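Local coordinates for protein TetR family transcriptional regulator (Chloroflexus aurantiacus, PDB 3NRG) that probably binds DNA through an N-terminal helix-turn-helix domain and regulates transcription as a member of the TetR family, at residues L23-A27 / R107-I111; Y113-Y117 / T169-N173. Numbering follows the deposited sequence.

Contact 1: L23-A27 / R107-I111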
loop_
_atom_site.group_PDB
_atom_site.type_symbol
_atom_site.label_atom_id
_atom_site.label_comp_id
_atom_site.label_asym_id
_atom_site.label_seq_id
_atom_site.Cartn_x
_atom_site.Cartn_y
_atom_site.Cartn_z
ATOM N N LEU A 23 -8.371 11.581 3.361
ATOM C CA LEU A 23 -7.884 10.503 2.493
ATOM C C LEU A 23 -7.957 10.912 1.021
ATOM O O LEU A 23 -6.959 10.793 0.311
ATOM C CB LEU A 23 -8.663 9.190 2.733
ATOM C CG LEU A 23 -8.354 8.455 4.035
ATOM C CD1 LEU A 23 -9.316 7.315 4.254
ATOM C CD2 LEU A 23 -6.935 7.948 4.051
ATOM N N ASP A 24 -9.115 11.459 0.582
ATOM C CA ASP A 24 -9.304 11.928 -0.792
ATOM C C ASP A 24 -8.287 13.008 -1.170
ATOM O O ASP A 24 -7.632 12.884 -2.198
ATOM C CB ASP A 24 -10.740 12.448 -1.005
ATOM C CG ASP A 24 -11.775 11.363 -1.240
ATOM O OD1 ASP A 24 -11.438 10.352 -1.900
ATOM O OD2 ASP A 24 -12.949 11.574 -0.864
ATOM N N GLU A 25 -8.118 14.036 -0.306
ATOM C CA GLU A 25 -7.193 15.152 -0.538
ATOM C C GLU A 25 -5.721 14.703 -0.662
ATOM O O GLU A 25 -5.020 15.154 -1.568
ATOM C CB GLU A 25 -7.354 16.225 0.565
ATOM C CG GLU A 25 -6.523 17.485 0.349
ATOM C CD GLU A 25 -6.949 18.396 -0.791
ATOM O OE1 GLU A 25 -8.088 18.243 -1.291
ATOM O OE2 GLU A 25 -6.155 19.297 -1.152
ATOM N N PHE A 26 -5.257 13.837 0.249
ATOM C CA PHE A 26 -3.871 13.369 0.232
ATOM C C PHE A 26 -3.583 12.307 -0.856
ATOM O O PHE A 26 -2.429 12.154 -1.261
ATOM C CB PHE A 26 -3.422 12.889 1.621
ATOM C CG PHE A 26 -2.988 14.006 2.542
ATOM C CD1 PHE A 26 -3.863 14.531 3.488
ATOM C CD2 PHE A 26 -1.706 14.538 2.464
ATOM C CE1 PHE A 26 -3.456 15.550 4.354
ATOM C CE2 PHE A 26 -1.310 15.577 3.312
ATOM C CZ PHE A 26 -2.186 16.069 4.257
ATOM N N ALA A 27 -4.623 11.602 -1.344
ATOM C CA ALA A 27 -4.447 10.602 -2.401
ATOM C C ALA A 27 -4.557 11.229 -3.801
ATOM O O ALA A 27 -3.849 10.803 -4.722
ATOM C CB ALA A 27 -5.466 9.488 -2.246
ATOM N N ARG A 107 -7.348 4.602 -1.194
ATOM C CA ARG A 107 -6.814 5.913 -0.825
ATOM C C ARG A 107 -5.608 5.794 0.098
ATOM O O ARG A 107 -4.593 6.440 -0.149
ATOM C CB ARG A 107 -7.910 6.812 -0.235
ATOM C CG ARG A 107 -9.074 7.023 -1.205
ATOM C CD ARG A 107 -10.239 7.748 -0.575
ATOM N NE ARG A 107 -10.808 7.014 0.554
ATOM C CZ ARG A 107 -11.791 7.481 1.318
ATOM N NH1 ARG A 107 -12.333 8.665 1.064
ATOM N NH2 ARG A 107 -12.240 6.765 2.339
ATOM N N LEU A 108 -5.677 4.901 1.100
ATOM C CA LEU A 108 -4.540 4.646 1.999
ATOM C C LEU A 108 -3.351 4.108 1.213
ATOM O O LEU A 108 -2.218 4.563 1.413
ATOM C CB LEU A 108 -4.931 3.648 3.113
ATOM C CG LEU A 108 -5.700 4.238 4.307
ATOM C CD1 LEU A 108 -6.282 3.140 5.169
ATOM C CD2 LEU A 108 -4.806 5.146 5.146
ATOM N N ALA A 109 -3.623 3.164 0.277
ATOM C CA ALA A 109 -2.603 2.556 -0.581
ATOM C C ALA A 109 -1.953 3.585 -1.497
ATOM O O ALA A 109 -0.733 3.545 -1.688
ATOM C CB ALA A 109 -3.215 1.440 -1.407
ATOM N N GLN A 110 -2.765 4.518 -2.059
ATOM C CA GLN A 110 -2.279 5.567 -2.961
ATOM C C GLN A 110 -1.375 6.562 -2.218
ATOM O O GLN A 110 -0.347 6.978 -2.760
ATOM C CB GLN A 110 -3.461 6.282 -3.654
ATOM C CG GLN A 110 -3.055 7.347 -4.698
ATOM C CD GLN A 110 -2.238 6.802 -5.859
ATOM O OE1 GLN A 110 -1.328 7.463 -6.362
ATOM N NE2 GLN A 110 -2.570 5.603 -6.337
ATOM N N ILE A 111 -1.731 6.902 -0.958
ATOM C CA ILE A 111 -0.920 7.796 -0.117
ATOM C C ILE A 111 0.451 7.134 0.192
ATOM O O ILE A 111 1.492 7.782 0.062
ATOM C CB ILE A 111 -1.698 8.204 1.178
ATOM C CG1 ILE A 111 -2.943 9.058 0.826
ATOM C CG2 ILE A 111 -0.781 8.943 2.169
ATOM C CD1 ILE A 111 -4.015 9.117 1.931
#

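Contact 2: Y113-Y117 / T169-N173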
loop_
_atom_site.group_PDB
_atom_site.type_symbol
_atom_site.label_atom_id
_atom_site.label_comp_id
_atom_site.label_asym_id
_atom_site.label_seq_id
_atom_site.Cartn_x
_atom_site.Cartn_y
_atom_site.Cartn_z
ATOM N N TYR A 113 1.835 4.751 -1.640
ATOM C CA TYR A 113 2.499 4.600 -2.935
ATOM C C TYR A 113 3.224 5.886 -3.337
ATOM O O TYR A 113 4.356 5.816 -3.830
ATOM C CB TYR A 113 1.482 4.188 -4.016
ATOM C CG TYR A 113 2.071 4.063 -5.409
ATOM C CD1 TYR A 113 2.786 2.930 -5.787
ATOM C CD2 TYR A 113 1.838 5.038 -6.377
ATOM C CE1 TYR A 113 3.319 2.804 -7.071
ATOM C CE2 TYR A 113 2.360 4.920 -7.666
ATOM C CZ TYR A 113 3.097 3.799 -8.010
ATOM O OH TYR A 113 3.604 3.679 -9.279
ATOM N N LYS A 114 2.570 7.068 -3.132
ATOM C CA LYS A 114 3.169 8.359 -3.477
ATOM C C LYS A 114 4.401 8.660 -2.611
ATOM O O LYS A 114 5.330 9.308 -3.080
ATOM C CB LYS A 114 2.136 9.494 -3.366
ATOM C CG LYS A 114 1.195 9.600 -4.563
ATOM C CD LYS A 114 0.364 10.882 -4.500
ATOM C CE LYS A 114 -0.391 11.135 -5.779
ATOM N NZ LYS A 114 -1.064 12.451 -5.766
ATOM N N ALA A 115 4.423 8.149 -1.352
ATOM C CA ALA A 115 5.543 8.349 -0.418
ATOM C C ALA A 115 6.862 7.754 -0.952
ATOM O O ALA A 115 7.941 8.182 -0.537
ATOM C CB ALA A 115 5.207 7.741 0.938
ATOM N N LEU A 116 6.767 6.770 -1.878
ATOM C CA LEU A 116 7.933 6.138 -2.504
ATOM C C LEU A 116 8.670 7.093 -3.458
ATOM O O LEU A 116 9.865 6.910 -3.699
ATOM C CB LEU A 116 7.507 4.888 -3.292
ATOM C CG LEU A 116 6.995 3.701 -2.488
ATOM C CD1 LEU A 116 6.259 2.738 -3.379
ATOM C CD2 LEU A 116 8.126 2.999 -1.756
ATOM N N TYR A 117 7.946 8.072 -4.043
ATOM C CA TYR A 117 8.507 8.960 -5.062
ATOM C C TYR A 117 8.511 10.437 -4.658
ATOM O O TYR A 117 9.487 11.142 -4.924
ATOM C CB TYR A 117 7.763 8.770 -6.408
ATOM C CG TYR A 117 7.585 7.317 -6.810
ATOM C CD1 TYR A 117 8.634 6.594 -7.374
ATOM C CD2 TYR A 117 6.372 6.663 -6.615
ATOM C CE1 TYR A 117 8.487 5.250 -7.711
ATOM C CE2 TYR A 117 6.212 5.320 -6.955
ATOM C CZ TYR A 117 7.271 4.619 -7.508
ATOM O OH TYR A 117 7.115 3.301 -7.851
ATOM N N THR A 169 5.186 -3.825 -6.277
ATOM C CA THR A 169 4.810 -2.426 -6.102
ATOM C C THR A 169 3.863 -1.939 -7.209
ATOM O O THR A 169 2.960 -1.144 -6.932
ATOM C CB THR A 169 6.087 -1.562 -6.016
ATOM O OG1 THR A 169 6.827 -1.957 -4.864
ATOM C CG2 THR A 169 5.794 -0.078 -5.951
ATOM N N GLU A 170 4.070 -2.408 -8.457
ATOM C CA GLU A 170 3.348 -1.881 -9.610
ATOM C C GLU A 170 2.219 -2.752 -10.172
ATOM O O GLU A 170 1.419 -2.241 -10.963
ATOM C CB GLU A 170 4.333 -1.497 -10.727
ATOM C CG GLU A 170 5.374 -0.469 -10.313
ATOM C CD GLU A 170 4.873 0.948 -10.097
ATOM O OE1 GLU A 170 3.736 1.262 -10.521
ATOM O OE2 GLU A 170 5.642 1.760 -9.538
ATOM N N LEU A 171 2.162 -4.061 -9.819
ATOM C CA LEU A 171 1.147 -4.948 -10.405
ATOM C C LEU A 171 -0.304 -4.487 -10.220
ATOM O O LEU A 171 -1.047 -4.449 -11.192
ATOM C CB LEU A 171 1.332 -6.420 -9.996
ATOM C CG LEU A 171 0.455 -7.441 -10.776
ATOM C CD1 LEU A 171 0.642 -7.295 -12.305
ATOM C CD2 LEU A 171 0.735 -8.860 -10.333
ATOM N N GLY A 172 -0.670 -4.111 -8.994
ATOM C CA GLY A 172 -2.017 -3.648 -8.666
ATOM C C GLY A 172 -2.500 -2.524 -9.555
ATOM O O GLY A 172 -3.598 -2.599 -10.114
ATOM N N ASN A 173 -1.655 -1.495 -9.738
ATOM C CA ASN A 173 -1.966 -0.352 -10.599
ATOM C C ASN A 173 -2.156 -0.784 -12.045
ATOM O O ASN A 173 -3.045 -0.269 -12.730
ATOM C CB ASN A 173 -0.869 0.716 -10.500
ATOM C CG ASN A 173 -0.718 1.319 -9.119
ATOM O OD1 ASN A 173 -1.702 1.561 -8.399
ATOM N ND2 ASN A 173 0.517 1.621 -8.741
#

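Contact 1: L23-A27 / R107-I111
Two helical turns, 23-27 and 107-111, run in roughly the same direction, their N-to-C axes 33° apart and 8.7 Å from each other at closest approach. The closest CA pair is A27 and I111, with 5.1 Å between A27 CA and I111 CA; a methyl side chain at A27 allows this. A27 CB rests 3.8 Å from R107 O and 4.0 Å from I111 CG1, while A27 O lies 3.5 Å from Q110 CG. Deeper in, L23 reaches across with CD2, 3.7 Å from L108 CD2 and 3.8 Å from I111 CD1. I111 CD1 also lies 3.8 Å from F26 CB, so this isoleucine fits between L23, F26 and A27. Helix 57-78 closes the apolar cluster, with L64 against L23 and F26, and I65 against I111. At the more open edge, R107 extends past L23, whose CD1 sits over one face of the guanidinium, 3.5 Å from R107 NH2. D24 OD1 makes a long salt bridge to R107 NH1 at 3.5 Å, and D20, one turn earlier, is the stronger partner of the same guanidinium. The arrangement is the interdomain packing of a TetR-type fold: helix 12-28 of the DNA-binding domain lies against a short helix of the C-terminal domain, coupling the predicted helix-turn-helix unit to the body of the protein.

Contact 2: Y113-Y117 / T169-N173
The carboxylate of E170 is shared by two tyrosines: Y113 OH donates a hydrogen bond to E170 OE1 at 2.7 Å, and Y117 OH donates one to E170 OE2, also at 2.7 Å. Each hydroxyl thus has its own oxygen, so one glutamate on helix 157-179 holds two tyrosines of segment 113-117. The tyrosines are four positions apart, and the CA-to-CB bonds of both point toward 169-173. The backbones themselves stay well apart, with 8.0 Å between Y113 CA and T169 CA, and long side chains bridge the space. N173 lies over one face of the Y113 ring, its ND2 3.5 Å from Y113 CZ. At the ring edge comes the methyl of T169, with CG2 4.0 Å from Y113 CE1. That same CG2 is 3.8 Å from L116 CD1 and 4.1 Å from Y117 OH, which makes it the small apolar centre of an otherwise polar contact. The hydroxyl of T169 is engaged along its own helix, bonded to the carbonyl of N165. Here helix 157-179 is kinked: the amides of G172 and N173 lack their bonds to the preceding turn. L171, buried, packs against helices 87-104 and 196-214. Across the contact, L116 touches R131 of helix 124-147. What results is a side-chain bridge within the all-helical C-terminal domain of the TetR fold, the part that in relatives holds the ligand pocket, joining segment 113-117 to a long helix of the bundle.

Helix 106-114 serves both contacts: its 107-111 turn packs on the DNA-binding domain in contact 1, and segment 113-117, which carries on from it, reaches helix 157-179 in contact 2. Their centres are only about 12 Å apart, and K114, within segment 113-117, makes a weak hydrogen bond from NZ to A27 O, so the two contacts touch. Contact 1 is partly buried, hides 432 Å² and relies on close aliphatic packing with a charged edge. Contact 2 lies at the surface, hides 202 Å² and relies on tyrosine-carboxylate hydrogen bonds across a wider gap. The first joins two domains; the second stays within the C-terminal one.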